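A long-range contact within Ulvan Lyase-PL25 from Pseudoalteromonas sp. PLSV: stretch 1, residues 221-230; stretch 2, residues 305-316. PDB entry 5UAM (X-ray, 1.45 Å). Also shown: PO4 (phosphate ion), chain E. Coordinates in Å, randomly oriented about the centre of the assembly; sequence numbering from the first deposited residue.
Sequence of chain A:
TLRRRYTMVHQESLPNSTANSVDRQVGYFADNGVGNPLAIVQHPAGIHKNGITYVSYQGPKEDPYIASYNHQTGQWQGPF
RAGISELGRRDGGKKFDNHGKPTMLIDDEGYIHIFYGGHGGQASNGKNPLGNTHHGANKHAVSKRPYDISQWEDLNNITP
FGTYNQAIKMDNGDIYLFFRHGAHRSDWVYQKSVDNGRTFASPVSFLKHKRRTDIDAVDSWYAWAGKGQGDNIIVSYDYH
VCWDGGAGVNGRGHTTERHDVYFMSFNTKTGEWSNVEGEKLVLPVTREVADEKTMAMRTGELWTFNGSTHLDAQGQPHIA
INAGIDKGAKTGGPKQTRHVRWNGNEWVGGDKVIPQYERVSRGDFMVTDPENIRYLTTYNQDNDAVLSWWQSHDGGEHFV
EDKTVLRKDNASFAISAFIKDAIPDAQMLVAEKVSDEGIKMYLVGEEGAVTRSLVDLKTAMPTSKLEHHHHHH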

# COMPACT_ATOMS: atom_id res chain seq x y z
N TRP A 221 -14.90 2.21 0.94
CA TRP A 221 -13.86 2.60 -0.01
C TRP A 221 -12.52 1.96 0.32
O TRP A 221 -12.26 1.56 1.45
N TYR A 222 -11.65 1.94 -0.70
CA TYR A 222 -10.24 1.64 -0.50
C TYR A 222 -9.42 2.62 -1.32
O TYR A 222 -9.66 2.78 -2.53
N ALA A 223 -8.46 3.29 -0.68
CA ALA A 223 -7.73 4.37 -1.32
C ALA A 223 -6.23 4.12 -1.25
O ALA A 223 -5.73 3.45 -0.35
N TRP A 224 -5.51 4.69 -2.21
CA TRP A 224 -4.06 4.73 -2.25
C TRP A 224 -3.66 6.17 -2.53
O TRP A 224 -4.00 6.74 -3.58
N ALA A 225 -2.94 6.76 -1.58
CA ALA A 225 -2.49 8.13 -1.66
C ALA A 225 -0.99 8.18 -1.86
O ALA A 225 -0.24 7.47 -1.18
N GLY A 226 -0.53 9.04 -2.77
CA GLY A 226 0.88 9.21 -3.02
C GLY A 226 1.20 10.63 -3.41
O GLY A 226 0.30 11.45 -3.61
N LYS A 227 2.48 10.92 -3.53
CA LYS A 227 2.90 12.24 -3.98
C LYS A 227 2.49 12.49 -5.42
O LYS A 227 2.53 11.60 -6.27
N GLY A 228 2.07 13.72 -5.67
CA GLY A 228 1.92 14.23 -7.00
C GLY A 228 3.09 15.11 -7.35
O GLY A 228 4.24 14.83 -6.99
N GLN A 229 2.82 16.21 -8.03
CA GLN A 229 3.85 17.19 -8.30
C GLN A 229 3.58 18.43 -7.47
O GLN A 229 2.44 18.68 -7.05
N GLY A 230 4.65 19.15 -7.15
CA GLY A 230 4.51 20.38 -6.38
C GLY A 230 4.06 20.07 -4.97
O GLY A 230 4.63 19.22 -4.28
N PHE A 305 -9.44 -4.78 -6.86
CA PHE A 305 -8.56 -4.67 -5.71
C PHE A 305 -7.60 -3.56 -6.08
O PHE A 305 -6.95 -3.62 -7.13
N ASN A 306 -7.57 -2.52 -5.28
CA ASN A 306 -6.90 -1.30 -5.68
C ASN A 306 -5.39 -1.50 -5.83
O ASN A 306 -4.77 -2.40 -5.23
N GLY A 307 -4.80 -0.64 -6.64
CA GLY A 307 -3.37 -0.62 -6.89
C GLY A 307 -2.78 0.69 -6.45
O GLY A 307 -2.80 0.98 -5.26
N SER A 308 -2.25 1.50 -7.37
CA SER A 308 -1.52 2.71 -7.03
C SER A 308 -1.67 3.69 -8.18
O SER A 308 -2.23 3.37 -9.23
N THR A 309 -1.16 4.90 -7.98
CA THR A 309 -1.26 5.94 -8.99
C THR A 309 0.01 6.79 -8.98
O THR A 309 0.59 7.05 -7.93
N HIS A 310 0.41 7.24 -10.17
CA HIS A 310 1.58 8.07 -10.36
C HIS A 310 1.35 8.99 -11.55
O HIS A 310 0.64 8.63 -12.51
N LEU A 311 1.95 10.18 -11.49
CA LEU A 311 1.84 11.13 -12.60
C LEU A 311 2.97 10.96 -13.59
O LEU A 311 4.11 10.71 -13.21
N ASP A 312 2.64 11.13 -14.88
CA ASP A 312 3.67 11.15 -15.91
C ASP A 312 4.31 12.54 -15.98
O ASP A 312 3.98 13.45 -15.21
N ALA A 313 5.28 12.67 -16.89
CA ALA A 313 6.08 13.89 -17.00
C ALA A 313 5.26 15.08 -17.44
O ALA A 313 5.69 16.23 -17.26
N GLN A 314 4.08 14.85 -18.00
CA GLN A 314 3.17 15.93 -18.33
C GLN A 314 2.18 16.24 -17.22
O GLN A 314 1.31 17.09 -17.39
N GLY A 315 2.32 15.59 -16.07
CA GLY A 315 1.42 15.81 -14.97
C GLY A 315 0.14 15.01 -15.02
O GLY A 315 -0.74 15.23 -14.19
N GLN A 316 0.02 14.08 -15.96
CA GLN A 316 -1.23 13.37 -16.16
C GLN A 316 -1.23 12.09 -15.34
O GLN A 316 -0.21 11.38 -15.30

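The strands run in roughly the same direction, their axes 26° apart and 6.7 Å at closest approach, and no backbone hydrogen bond links them; side chains and waters fill the gap. Y222 (chi1 m) starts with its CA-to-CB bond toward stretch 2, but its end leads away, and OH donates a 2.6 Å hydrogen bond to O2 of the phosphate, probably a crystallisation component. Its backbone stays close to N306 (chi1 t), with Y222 O 3.6 Å from N306 ND2. A223 points its CB away, yet water 1 joins it to the other stretch, accepting from N306 ND2 at 3.1 Å and donating a weak bond to A223 O at 2.9 Å.

W224 is the centre of the contact: it points toward stretch 2 and has 114 Å² covered. Its t rotamer lays the indole along G307 to H310. S308 CB stands 3.5 Å from the centroid of the six-membered ring and 12° off its normal, a CH-pi contact; G307 O lies over the same face, 3.2 Å from W224 CD1. W224 CE3 is 4.0 Å from T309 CG2, and the indole edge meets the H310 face in an offset edge-to-face pair, centroids 5.6 Å apart and planes at 72°.

At G226 a CB would point toward stretch 2 but would clash with W224 CZ3, at 2.6 Å. The CA-to-CB bond of K227 points sideways and its end leads away; its carbonyl holds two waters: water 2 donates to K227 O (2.9 Å) and T309 O (2.8 Å), while water 3 donates to K227 O (2.9 Å) and accepts from L311 N (2.9 Å). G228 CA packs 3.9 Å from L311 CD1 (L311 chi1 m, chi2 t). Q229, m then t, reaches the D312–G315 turn: NE2 donates to D312 O at 3.1 Å (147°), and OE1 approaches G315 CA at 3.6 Å.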

# COMPACT_ATOMS: atom_id res chain seq x y z
CB TRP A 221 -13.64 4.11 0.05
CG TRP A 221 -14.86 4.92 -0.22
CD1 TRP A 221 -15.71 5.50 0.70
CD2 TRP A 221 -15.37 5.29 -1.51
NE1 TRP A 221 -16.70 6.19 0.05
CE2 TRP A 221 -16.52 6.07 -1.30
CE3 TRP A 221 -14.95 5.03 -2.82
CZ2 TRP A 221 -17.26 6.60 -2.36
CZ3 TRP A 221 -15.69 5.54 -3.87
CH2 TRP A 221 -16.83 6.32 -3.64
CB TYR A 222 -9.91 0.21 -0.95
CG TYR A 222 -10.52 -0.85 -0.06
CD1 TYR A 222 -11.81 -1.32 -0.33
CD2 TYR A 222 -9.85 -1.36 1.03
CE1 TYR A 222 -12.40 -2.27 0.49
CE2 TYR A 222 -10.42 -2.30 1.85
CZ TYR A 222 -11.70 -2.79 1.56
OH TYR A 222 -12.30 -3.72 2.38
CB ALA A 223 -8.04 5.72 -0.65
CB TRP A 224 -3.52 3.81 -3.33
CG TRP A 224 -2.05 3.48 -3.25
CD1 TRP A 224 -1.49 2.38 -2.67
CD2 TRP A 224 -0.96 4.25 -3.77
NE1 TRP A 224 -0.13 2.40 -2.81
CE2 TRP A 224 0.22 3.54 -3.49
CE3 TRP A 224 -0.86 5.46 -4.46
CZ2 TRP A 224 1.47 4.01 -3.86
CZ3 TRP A 224 0.39 5.91 -4.82
CH2 TRP A 224 1.52 5.21 -4.52
CB ALA A 225 -2.84 8.89 -0.38
CB LYS A 227 4.41 12.35 -3.91
CG LYS A 227 4.90 12.78 -2.57
CD LYS A 227 4.79 14.28 -2.43
CE LYS A 227 5.65 14.77 -1.29
NZ LYS A 227 7.10 14.53 -1.52
CB GLN A 229 3.97 17.44 -9.81
CG GLN A 229 4.55 16.17 -10.50
CD GLN A 229 4.33 16.07 -12.00
OE1 GLN A 229 3.90 17.02 -12.64
NE2 GLN A 229 4.65 14.90 -12.58
CB PHE A 305 -7.81 -5.99 -5.46
CG PHE A 305 -6.93 -5.98 -4.24
CD1 PHE A 305 -7.47 -6.19 -2.98
CD2 PHE A 305 -5.56 -5.79 -4.35
CE1 PHE A 305 -6.65 -6.19 -1.86
CE2 PHE A 305 -4.76 -5.80 -3.24
CZ PHE A 305 -5.31 -6.00 -2.01
CB ASN A 306 -7.21 -0.19 -4.68
CG ASN A 306 -6.99 1.17 -5.25
OD1 ASN A 306 -7.16 1.40 -6.43
ND2 ASN A 306 -6.61 2.10 -4.39
CB SER A 308 -0.05 2.39 -6.80
OG SER A 308 0.46 1.78 -7.99
CB THR A 309 -2.54 6.79 -8.80
OG1 THR A 309 -2.62 7.81 -9.80
CG2 THR A 309 -2.58 7.45 -7.44
CB HIS A 310 2.84 7.23 -10.68
CG HIS A 310 3.14 6.20 -9.65
ND1 HIS A 310 3.68 6.52 -8.43
CD2 HIS A 310 2.98 4.85 -9.66
CE1 HIS A 310 3.83 5.41 -7.72
NE2 HIS A 310 3.43 4.39 -8.45
CB LEU A 311 1.90 12.56 -12.09
CG LEU A 311 0.84 12.96 -11.06
CD1 LEU A 311 0.96 14.43 -10.73
CD2 LEU A 311 -0.56 12.65 -11.55
CB ASP A 312 3.12 10.65 -17.26
CG ASP A 312 2.07 11.54 -17.89
OD1 ASP A 312 2.07 12.77 -17.67
OD2 ASP A 312 1.24 11.01 -18.65
CB ALA A 313 7.21 13.65 -18.00
CB GLN A 314 2.42 15.60 -19.61
CG GLN A 314 3.30 15.53 -20.84
CD GLN A 314 2.51 15.41 -22.12
OE1 GLN A 314 1.34 15.80 -22.18
NE2 GLN A 314 3.15 14.92 -23.15
CB GLN A 316 -1.39 12.99 -17.63
CG GLN A 316 -1.29 14.18 -18.58
CD GLN A 316 -1.28 13.83 -20.06
OE1 GLN A 316 -1.99 14.46 -20.86
NE2 GLN A 316 -0.44 12.90 -20.45
P PO4 E . -10.53 -5.32 5.30
O1 PO4 E . -11.71 -6.26 5.29
O2 PO4 E . -10.79 -4.15 4.44
O3 PO4 E . -9.38 -6.12 4.74
O4 PO4 E . -10.30 -4.87 6.74
O HOH W 1 -5.95 0.92 -1.65
O HOH W 2 2.19 8.74 -6.30
O HOH W 3 3.28 11.08 -9.04